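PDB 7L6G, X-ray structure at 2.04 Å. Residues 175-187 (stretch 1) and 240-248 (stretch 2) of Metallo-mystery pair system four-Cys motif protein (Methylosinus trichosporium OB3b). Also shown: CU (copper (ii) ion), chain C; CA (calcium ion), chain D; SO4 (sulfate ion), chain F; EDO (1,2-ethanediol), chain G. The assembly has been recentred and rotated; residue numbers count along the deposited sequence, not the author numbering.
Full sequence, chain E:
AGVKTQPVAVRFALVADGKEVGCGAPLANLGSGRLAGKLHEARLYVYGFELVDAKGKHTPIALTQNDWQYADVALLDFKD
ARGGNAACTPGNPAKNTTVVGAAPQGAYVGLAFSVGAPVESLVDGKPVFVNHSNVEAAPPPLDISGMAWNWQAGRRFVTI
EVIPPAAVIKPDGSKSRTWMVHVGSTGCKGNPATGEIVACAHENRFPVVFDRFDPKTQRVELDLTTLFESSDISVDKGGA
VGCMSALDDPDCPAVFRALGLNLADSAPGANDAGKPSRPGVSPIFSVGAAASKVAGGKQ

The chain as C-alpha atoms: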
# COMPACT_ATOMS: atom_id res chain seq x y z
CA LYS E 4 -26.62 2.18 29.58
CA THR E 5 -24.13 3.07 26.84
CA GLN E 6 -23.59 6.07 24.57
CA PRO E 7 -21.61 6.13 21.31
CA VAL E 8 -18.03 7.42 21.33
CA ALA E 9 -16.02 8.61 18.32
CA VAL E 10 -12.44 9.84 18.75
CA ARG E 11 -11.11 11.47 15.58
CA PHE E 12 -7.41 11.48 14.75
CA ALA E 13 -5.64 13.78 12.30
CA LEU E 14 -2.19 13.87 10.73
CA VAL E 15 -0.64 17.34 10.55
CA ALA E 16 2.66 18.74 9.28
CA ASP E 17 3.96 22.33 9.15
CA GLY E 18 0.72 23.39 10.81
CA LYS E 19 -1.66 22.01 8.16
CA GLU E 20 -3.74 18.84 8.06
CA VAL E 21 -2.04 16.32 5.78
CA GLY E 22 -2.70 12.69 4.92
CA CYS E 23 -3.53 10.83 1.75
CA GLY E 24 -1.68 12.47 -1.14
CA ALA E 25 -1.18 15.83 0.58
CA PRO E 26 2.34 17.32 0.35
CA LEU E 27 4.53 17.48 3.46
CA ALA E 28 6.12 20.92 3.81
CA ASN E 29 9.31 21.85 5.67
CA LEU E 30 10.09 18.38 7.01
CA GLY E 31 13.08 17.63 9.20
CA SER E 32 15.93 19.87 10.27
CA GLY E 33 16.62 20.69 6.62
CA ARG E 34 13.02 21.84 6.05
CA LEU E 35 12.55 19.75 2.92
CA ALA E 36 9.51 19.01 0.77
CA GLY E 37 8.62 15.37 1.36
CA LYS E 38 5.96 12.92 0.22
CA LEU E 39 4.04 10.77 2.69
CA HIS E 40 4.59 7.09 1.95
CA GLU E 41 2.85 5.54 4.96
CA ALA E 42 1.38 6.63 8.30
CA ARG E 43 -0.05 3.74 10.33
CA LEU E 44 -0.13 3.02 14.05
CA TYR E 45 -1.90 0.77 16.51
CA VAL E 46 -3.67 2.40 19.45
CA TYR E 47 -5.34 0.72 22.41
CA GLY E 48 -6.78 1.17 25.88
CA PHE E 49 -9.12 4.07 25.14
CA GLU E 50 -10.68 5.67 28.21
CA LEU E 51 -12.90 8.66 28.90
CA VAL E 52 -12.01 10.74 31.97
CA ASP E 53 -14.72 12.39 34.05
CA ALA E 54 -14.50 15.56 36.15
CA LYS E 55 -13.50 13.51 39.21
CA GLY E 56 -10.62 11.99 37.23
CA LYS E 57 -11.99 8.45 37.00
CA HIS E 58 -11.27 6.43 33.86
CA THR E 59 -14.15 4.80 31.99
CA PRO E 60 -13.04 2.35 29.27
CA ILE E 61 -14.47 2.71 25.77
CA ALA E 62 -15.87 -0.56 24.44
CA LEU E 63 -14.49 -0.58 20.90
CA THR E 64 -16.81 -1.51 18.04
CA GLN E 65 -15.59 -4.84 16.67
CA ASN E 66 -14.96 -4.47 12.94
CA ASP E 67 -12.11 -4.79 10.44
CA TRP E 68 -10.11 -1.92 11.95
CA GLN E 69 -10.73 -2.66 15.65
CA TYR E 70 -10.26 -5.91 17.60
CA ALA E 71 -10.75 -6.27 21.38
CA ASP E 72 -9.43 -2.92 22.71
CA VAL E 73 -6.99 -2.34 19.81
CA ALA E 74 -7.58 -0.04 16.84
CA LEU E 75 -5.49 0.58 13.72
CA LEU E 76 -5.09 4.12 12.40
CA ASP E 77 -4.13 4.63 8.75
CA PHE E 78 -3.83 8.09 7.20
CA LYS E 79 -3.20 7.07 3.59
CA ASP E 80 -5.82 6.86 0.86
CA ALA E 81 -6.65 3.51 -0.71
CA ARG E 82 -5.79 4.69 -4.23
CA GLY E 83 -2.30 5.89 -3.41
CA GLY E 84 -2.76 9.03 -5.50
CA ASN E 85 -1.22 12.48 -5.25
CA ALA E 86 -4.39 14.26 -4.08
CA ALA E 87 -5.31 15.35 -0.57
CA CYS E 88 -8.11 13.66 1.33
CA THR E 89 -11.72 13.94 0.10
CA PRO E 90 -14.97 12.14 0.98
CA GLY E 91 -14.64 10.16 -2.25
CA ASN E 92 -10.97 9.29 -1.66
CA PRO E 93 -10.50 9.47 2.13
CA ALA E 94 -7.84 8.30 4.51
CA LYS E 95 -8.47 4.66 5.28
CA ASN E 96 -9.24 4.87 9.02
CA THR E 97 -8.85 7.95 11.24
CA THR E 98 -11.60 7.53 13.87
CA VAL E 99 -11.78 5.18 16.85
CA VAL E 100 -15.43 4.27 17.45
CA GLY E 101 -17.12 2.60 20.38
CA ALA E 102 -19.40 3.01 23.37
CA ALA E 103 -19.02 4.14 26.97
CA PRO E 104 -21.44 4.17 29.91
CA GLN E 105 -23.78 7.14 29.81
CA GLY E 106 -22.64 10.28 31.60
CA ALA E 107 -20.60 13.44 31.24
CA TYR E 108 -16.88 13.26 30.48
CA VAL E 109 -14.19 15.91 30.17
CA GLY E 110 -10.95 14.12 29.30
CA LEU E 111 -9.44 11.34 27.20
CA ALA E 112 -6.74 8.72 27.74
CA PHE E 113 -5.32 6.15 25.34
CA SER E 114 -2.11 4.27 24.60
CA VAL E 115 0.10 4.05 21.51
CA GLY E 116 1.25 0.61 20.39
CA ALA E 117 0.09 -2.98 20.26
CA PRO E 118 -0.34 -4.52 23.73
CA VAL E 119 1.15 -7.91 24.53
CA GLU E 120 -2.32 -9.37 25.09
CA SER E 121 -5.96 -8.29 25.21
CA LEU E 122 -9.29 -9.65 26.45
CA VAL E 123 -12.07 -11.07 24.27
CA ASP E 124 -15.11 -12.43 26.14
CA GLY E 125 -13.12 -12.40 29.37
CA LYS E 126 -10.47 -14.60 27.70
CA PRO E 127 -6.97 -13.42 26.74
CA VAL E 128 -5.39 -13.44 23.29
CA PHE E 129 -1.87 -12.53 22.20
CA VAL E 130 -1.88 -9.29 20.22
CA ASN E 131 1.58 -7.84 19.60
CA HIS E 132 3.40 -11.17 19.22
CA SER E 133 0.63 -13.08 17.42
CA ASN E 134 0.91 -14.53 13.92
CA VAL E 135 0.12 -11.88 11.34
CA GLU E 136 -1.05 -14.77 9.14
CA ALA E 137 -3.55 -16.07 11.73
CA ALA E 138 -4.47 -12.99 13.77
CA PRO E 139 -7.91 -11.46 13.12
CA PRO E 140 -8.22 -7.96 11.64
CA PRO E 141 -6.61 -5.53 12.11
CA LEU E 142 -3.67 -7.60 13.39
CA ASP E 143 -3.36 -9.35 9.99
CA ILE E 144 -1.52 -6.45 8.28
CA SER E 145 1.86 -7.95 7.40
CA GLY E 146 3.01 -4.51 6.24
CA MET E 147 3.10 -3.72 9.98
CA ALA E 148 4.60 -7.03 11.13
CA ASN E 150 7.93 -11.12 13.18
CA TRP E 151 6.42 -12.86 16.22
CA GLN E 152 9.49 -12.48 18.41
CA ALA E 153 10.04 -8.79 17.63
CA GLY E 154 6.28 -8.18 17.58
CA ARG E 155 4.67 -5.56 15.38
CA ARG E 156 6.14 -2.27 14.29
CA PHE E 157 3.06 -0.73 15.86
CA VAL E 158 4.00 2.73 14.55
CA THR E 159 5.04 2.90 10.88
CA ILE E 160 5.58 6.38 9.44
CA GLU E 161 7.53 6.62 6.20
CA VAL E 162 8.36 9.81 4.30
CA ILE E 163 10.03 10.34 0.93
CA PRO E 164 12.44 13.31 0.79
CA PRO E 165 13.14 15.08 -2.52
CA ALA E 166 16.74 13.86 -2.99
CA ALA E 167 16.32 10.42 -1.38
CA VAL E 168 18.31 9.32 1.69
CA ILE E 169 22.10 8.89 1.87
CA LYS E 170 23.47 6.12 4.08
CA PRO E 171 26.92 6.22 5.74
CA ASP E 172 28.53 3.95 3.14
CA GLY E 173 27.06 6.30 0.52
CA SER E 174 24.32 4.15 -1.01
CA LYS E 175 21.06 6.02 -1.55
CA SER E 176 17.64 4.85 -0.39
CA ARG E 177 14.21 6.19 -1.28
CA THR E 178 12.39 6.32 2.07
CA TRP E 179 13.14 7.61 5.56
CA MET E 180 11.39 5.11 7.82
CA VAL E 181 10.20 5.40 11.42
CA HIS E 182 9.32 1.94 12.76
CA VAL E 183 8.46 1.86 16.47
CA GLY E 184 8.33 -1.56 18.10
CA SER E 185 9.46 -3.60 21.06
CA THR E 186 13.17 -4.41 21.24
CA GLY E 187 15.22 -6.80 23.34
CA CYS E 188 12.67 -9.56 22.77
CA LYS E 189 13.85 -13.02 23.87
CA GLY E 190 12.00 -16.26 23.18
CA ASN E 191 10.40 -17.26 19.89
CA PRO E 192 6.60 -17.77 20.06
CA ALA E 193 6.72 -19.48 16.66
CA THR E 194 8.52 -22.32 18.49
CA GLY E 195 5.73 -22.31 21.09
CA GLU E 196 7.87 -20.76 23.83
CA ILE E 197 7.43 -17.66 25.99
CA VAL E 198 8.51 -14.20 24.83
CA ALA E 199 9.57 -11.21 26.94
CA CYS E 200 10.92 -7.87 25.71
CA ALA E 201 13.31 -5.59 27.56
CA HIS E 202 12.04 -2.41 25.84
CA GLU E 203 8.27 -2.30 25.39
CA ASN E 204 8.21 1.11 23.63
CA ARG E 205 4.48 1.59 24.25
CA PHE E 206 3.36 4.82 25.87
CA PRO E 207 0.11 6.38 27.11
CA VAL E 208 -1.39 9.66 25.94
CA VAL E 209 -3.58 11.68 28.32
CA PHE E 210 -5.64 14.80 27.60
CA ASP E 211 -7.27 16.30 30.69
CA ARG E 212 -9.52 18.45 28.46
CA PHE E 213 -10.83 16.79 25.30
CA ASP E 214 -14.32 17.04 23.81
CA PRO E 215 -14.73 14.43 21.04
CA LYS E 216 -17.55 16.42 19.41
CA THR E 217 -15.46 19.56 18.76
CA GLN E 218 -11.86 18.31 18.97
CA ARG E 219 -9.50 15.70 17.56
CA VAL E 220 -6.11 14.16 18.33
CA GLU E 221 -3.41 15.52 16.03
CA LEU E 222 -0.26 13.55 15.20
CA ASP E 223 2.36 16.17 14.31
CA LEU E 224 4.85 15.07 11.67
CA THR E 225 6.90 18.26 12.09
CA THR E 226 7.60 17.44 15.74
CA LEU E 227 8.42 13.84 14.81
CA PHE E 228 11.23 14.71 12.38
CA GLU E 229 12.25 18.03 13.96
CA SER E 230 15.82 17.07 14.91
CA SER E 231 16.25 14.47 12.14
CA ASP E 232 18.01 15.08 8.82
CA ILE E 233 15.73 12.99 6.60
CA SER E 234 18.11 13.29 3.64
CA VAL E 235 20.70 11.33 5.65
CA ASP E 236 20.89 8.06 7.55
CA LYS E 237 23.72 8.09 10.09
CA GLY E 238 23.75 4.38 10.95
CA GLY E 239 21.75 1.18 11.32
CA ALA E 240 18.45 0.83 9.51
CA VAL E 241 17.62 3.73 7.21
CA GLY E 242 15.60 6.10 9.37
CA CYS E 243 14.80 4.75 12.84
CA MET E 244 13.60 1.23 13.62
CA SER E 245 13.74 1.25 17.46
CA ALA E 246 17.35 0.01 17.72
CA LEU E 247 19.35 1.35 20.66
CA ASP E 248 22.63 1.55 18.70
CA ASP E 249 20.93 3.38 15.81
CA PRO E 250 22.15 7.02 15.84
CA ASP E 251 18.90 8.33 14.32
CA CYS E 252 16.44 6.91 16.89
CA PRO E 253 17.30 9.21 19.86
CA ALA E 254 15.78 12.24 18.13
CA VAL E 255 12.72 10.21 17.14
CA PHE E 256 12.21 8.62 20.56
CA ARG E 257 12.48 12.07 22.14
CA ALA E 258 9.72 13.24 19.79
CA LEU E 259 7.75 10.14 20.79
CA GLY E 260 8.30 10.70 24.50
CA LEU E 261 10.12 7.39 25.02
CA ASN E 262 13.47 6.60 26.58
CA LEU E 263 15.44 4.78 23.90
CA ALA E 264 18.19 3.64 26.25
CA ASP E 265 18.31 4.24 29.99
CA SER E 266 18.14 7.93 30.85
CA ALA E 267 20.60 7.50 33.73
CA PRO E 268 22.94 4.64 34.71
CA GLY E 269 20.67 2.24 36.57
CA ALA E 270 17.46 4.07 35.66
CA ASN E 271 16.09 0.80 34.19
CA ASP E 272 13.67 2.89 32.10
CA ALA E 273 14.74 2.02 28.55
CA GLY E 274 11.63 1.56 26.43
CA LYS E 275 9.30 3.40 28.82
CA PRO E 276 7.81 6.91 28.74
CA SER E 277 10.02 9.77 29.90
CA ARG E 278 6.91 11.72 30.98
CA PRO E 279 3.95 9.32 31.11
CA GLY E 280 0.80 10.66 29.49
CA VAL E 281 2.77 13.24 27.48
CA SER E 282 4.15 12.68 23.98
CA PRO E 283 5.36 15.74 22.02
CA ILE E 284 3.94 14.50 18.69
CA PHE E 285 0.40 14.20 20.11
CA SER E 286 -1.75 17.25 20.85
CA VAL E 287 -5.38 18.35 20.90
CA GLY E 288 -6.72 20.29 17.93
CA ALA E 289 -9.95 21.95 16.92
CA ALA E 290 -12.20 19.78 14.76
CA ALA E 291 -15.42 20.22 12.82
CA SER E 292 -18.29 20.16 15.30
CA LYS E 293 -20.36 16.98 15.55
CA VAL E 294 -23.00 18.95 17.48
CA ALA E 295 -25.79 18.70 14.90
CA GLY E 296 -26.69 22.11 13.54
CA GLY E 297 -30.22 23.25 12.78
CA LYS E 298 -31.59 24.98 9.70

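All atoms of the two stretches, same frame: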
# COMPACT_ATOMS: atom_id res chain seq x y z
N LYS E 175 22.28 5.24 -1.73
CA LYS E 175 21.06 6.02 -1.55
C LYS E 175 19.84 5.11 -1.44
O LYS E 175 19.76 4.05 -2.06
CB LYS E 175 20.88 7.01 -2.71
CG LYS E 175 21.01 8.46 -2.27
CD LYS E 175 21.11 9.42 -3.44
CE LYS E 175 21.46 10.82 -2.96
NZ LYS E 175 21.30 11.86 -4.02
N SER E 176 18.90 5.54 -0.60
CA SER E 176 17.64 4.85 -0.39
C SER E 176 16.50 5.84 -0.59
O SER E 176 16.68 7.05 -0.46
CB SER E 176 17.57 4.23 1.01
OG SER E 176 16.25 3.80 1.32
N ARG E 177 15.31 5.32 -0.90
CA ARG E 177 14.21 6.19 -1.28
C ARG E 177 13.49 6.77 -0.06
O ARG E 177 13.08 7.93 -0.08
CB ARG E 177 13.22 5.43 -2.16
CG ARG E 177 11.96 6.22 -2.50
CD ARG E 177 11.20 5.62 -3.68
NE ARG E 177 10.59 6.65 -4.51
CZ ARG E 177 9.27 6.83 -4.64
NH1 ARG E 177 8.43 6.05 -3.98
NH2 ARG E 177 8.81 7.80 -5.42
N THR E 178 13.32 5.98 1.00
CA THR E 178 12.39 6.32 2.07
C THR E 178 13.11 6.44 3.41
O THR E 178 13.95 5.60 3.76
CB THR E 178 11.29 5.26 2.17
OG1 THR E 178 10.74 5.02 0.87
CG2 THR E 178 10.19 5.73 3.10
N TRP E 179 12.76 7.48 4.16
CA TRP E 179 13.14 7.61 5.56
C TRP E 179 12.04 6.99 6.40
O TRP E 179 10.89 7.45 6.37
CB TRP E 179 13.35 9.08 5.93
CG TRP E 179 14.42 9.30 6.96
CD1 TRP E 179 15.73 9.61 6.73
CD2 TRP E 179 14.27 9.22 8.39
NE1 TRP E 179 16.40 9.74 7.92
CE2 TRP E 179 15.53 9.50 8.95
CE3 TRP E 179 13.20 8.94 9.24
CZ2 TRP E 179 15.74 9.51 10.33
CZ3 TRP E 179 13.41 8.95 10.60
CH2 TRP E 179 14.68 9.23 11.13
N MET E 180 12.38 5.94 7.15
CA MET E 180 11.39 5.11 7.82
C MET E 180 11.48 5.27 9.33
O MET E 180 12.58 5.24 9.90
CB MET E 180 11.58 3.64 7.44
CG MET E 180 11.05 3.30 6.06
SD MET E 180 11.45 1.63 5.54
CE MET E 180 13.18 1.82 5.14
N VAL E 181 10.33 5.44 9.97
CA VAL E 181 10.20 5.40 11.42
C VAL E 181 9.36 4.18 11.76
O VAL E 181 8.15 4.16 11.51
CB VAL E 181 9.58 6.68 11.99
CG1 VAL E 181 9.14 6.46 13.43
CG2 VAL E 181 10.56 7.82 11.93
N HIS E 182 10.00 3.15 12.31
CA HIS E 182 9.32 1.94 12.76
C HIS E 182 9.52 1.83 14.26
O HIS E 182 10.64 1.63 14.74
CB HIS E 182 9.86 0.70 12.04
CG HIS E 182 9.57 0.67 10.57
ND1 HIS E 182 10.26 -0.13 9.69
CD2 HIS E 182 8.66 1.35 9.83
CE1 HIS E 182 9.80 0.05 8.47
NE2 HIS E 182 8.82 0.94 8.53
N VAL E 183 8.43 1.95 15.02
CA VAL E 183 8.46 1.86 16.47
C VAL E 183 7.94 0.49 16.87
O VAL E 183 6.82 0.11 16.50
CB VAL E 183 7.65 2.98 17.13
CG1 VAL E 183 7.78 2.92 18.64
CG2 VAL E 183 8.10 4.34 16.60
N GLY E 184 8.74 -0.25 17.63
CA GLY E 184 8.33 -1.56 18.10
C GLY E 184 9.19 -2.00 19.26
O GLY E 184 10.23 -1.40 19.55
N SER E 185 8.73 -3.06 19.92
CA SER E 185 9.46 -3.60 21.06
C SER E 185 10.82 -4.12 20.63
O SER E 185 10.97 -4.70 19.56
CB SER E 185 8.66 -4.73 21.71
OG SER E 185 7.52 -4.24 22.39
N THR E 186 11.83 -3.90 21.48
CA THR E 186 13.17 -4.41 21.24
C THR E 186 13.63 -5.20 22.46
O THR E 186 13.00 -5.17 23.52
CB THR E 186 14.16 -3.28 20.93
OG1 THR E 186 14.14 -2.31 21.99
CG2 THR E 186 13.81 -2.61 19.62
N GLY E 187 14.73 -5.92 22.29
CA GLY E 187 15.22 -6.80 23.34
C GLY E 187 14.29 -7.94 23.65
O GLY E 187 14.10 -8.29 24.82
N ALA E 240 19.53 0.78 10.49
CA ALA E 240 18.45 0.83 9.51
C ALA E 240 18.25 2.26 9.03
O ALA E 240 18.47 3.22 9.77
CB ALA E 240 17.15 0.29 10.12
N VAL E 241 17.83 2.41 7.78
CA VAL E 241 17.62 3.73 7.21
C VAL E 241 16.40 4.35 7.88
O VAL E 241 15.30 3.78 7.88
CB VAL E 241 17.47 3.67 5.69
CG1 VAL E 241 16.52 2.56 5.29
CG2 VAL E 241 17.01 5.01 5.13
N GLY E 242 16.60 5.52 8.49
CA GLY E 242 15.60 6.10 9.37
C GLY E 242 15.81 5.61 10.79
O GLY E 242 16.96 5.52 11.25
N CYS E 243 14.73 5.28 11.48
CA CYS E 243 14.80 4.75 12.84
C CYS E 243 13.86 3.56 12.96
O CYS E 243 12.67 3.68 12.65
CB CYS E 243 14.44 5.80 13.88
SG CYS E 243 14.07 5.08 15.51
N MET E 244 14.39 2.43 13.43
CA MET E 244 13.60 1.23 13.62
C MET E 244 13.79 0.66 15.03
O MET E 244 13.94 -0.55 15.22
CB MET E 244 13.93 0.18 12.56
CG MET E 244 13.40 0.53 11.18
SD MET E 244 13.62 -0.77 9.96
CE MET E 244 13.32 0.13 8.44
N SER E 245 13.78 1.54 16.03
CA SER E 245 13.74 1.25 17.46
C SER E 245 15.04 0.70 18.03
O SER E 245 15.08 0.36 19.22
CB SER E 245 12.61 0.27 17.81
OG SER E 245 11.34 0.87 17.66
N ALA E 246 16.11 0.60 17.24
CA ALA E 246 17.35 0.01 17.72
C ALA E 246 18.13 0.99 18.58
O ALA E 246 18.26 2.17 18.25
CB ALA E 246 18.22 -0.46 16.55
N LEU E 247 18.67 0.49 19.70
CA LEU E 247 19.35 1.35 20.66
C LEU E 247 20.66 1.90 20.11
O LEU E 247 21.03 3.04 20.41
CB LEU E 247 19.61 0.59 21.96
CG LEU E 247 18.57 0.76 23.07
CD1 LEU E 247 17.24 0.14 22.66
CD2 LEU E 247 19.06 0.17 24.38
N ASP E 248 21.37 1.12 19.30
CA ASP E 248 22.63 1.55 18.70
C ASP E 248 22.44 2.28 17.38
O ASP E 248 23.42 2.55 16.68
CB ASP E 248 23.57 0.36 18.51
CG ASP E 248 22.86 -0.86 17.97
OD1 ASP E 248 21.73 -1.15 18.42
OD2 ASP E 248 23.43 -1.54 17.09
CU CU C . 11.43 -1.80 10.29
CA CA D . 19.36 4.86 11.22
S SO4 F . 17.20 -6.87 19.85
O1 SO4 F . 17.03 -8.32 19.80
O2 SO4 F . 17.67 -6.48 21.17
O3 SO4 F . 15.92 -6.22 19.57
O4 SO4 F . 18.18 -6.45 18.84
C1 EDO G . 12.35 1.21 -2.26
O1 EDO G . 12.37 0.80 -0.89
C2 EDO G . 13.78 1.38 -2.77
O2 EDO G . 14.44 2.41 -2.03
O HOH W 1 11.48 -3.53 8.47

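The strand beginning at W179 runs alongside G242 and C243, a weakly bonded strand, parallel and in register, with V181 opposite C243; the register carries on to V183 and S245. Two short hydrogen bonds hold the pairing, both made by C243: its N donates to M180 O (2.7 Å), and its O accepts from H182 N (2.7 Å). One residue of stretch 2 thus satisfies two peptide groups of stretch 1, those flanking V181, as expected for a parallel bridge. CA-H...O contacts reinforce it, from G242 CA to M180 O (3.2 Å), V181 CA to C243 O (3.3 Å) and M244 CA to H182 O (3.2 Å).

Beyond this ladder S245 takes over with its side chain. G184 N donates to S245 OG (2.8 Å, N-H...O angle 158°), so the hydroxyl satisfies an amide that stretch 2 meets with no backbone carbonyl. S245 OG also lies 3.1 Å from H182 O and 3.2 Å from G184 O, and the destination of its single proton is open.

G242 fits closely beneath W179: its CA sits 3.4 Å from the centroid of the six-membered ring, formed by CD2, CE2, CE3, CZ2, CZ3 and CH2, almost on the ring normal, a CH-pi contact. A CB here would fall about 2.0 Å from M180 O, and the backbone angles of G242 independently call for glycine. W179 NE1 is satisfied elsewhere in the structure.

Apolar contacts gather around M180, whose CE reaches V241 CG1 (3.4 Å) and M244 CE (3.7 Å). At the other end, T186 CG2 packs against S245 CB (3.6 Å).

Copper joins the stretches directly, bound by H182 ND1 (2.1 Å), M244 SD (2.4 Å) and a water. With H182 NE2 hydrogen-bonded elsewhere, both imidazole nitrogens are engaged. Calcium instead anchors stretch 2, taking A240 O (2.4 Å) and G242 O (2.5 Å) among its ligands.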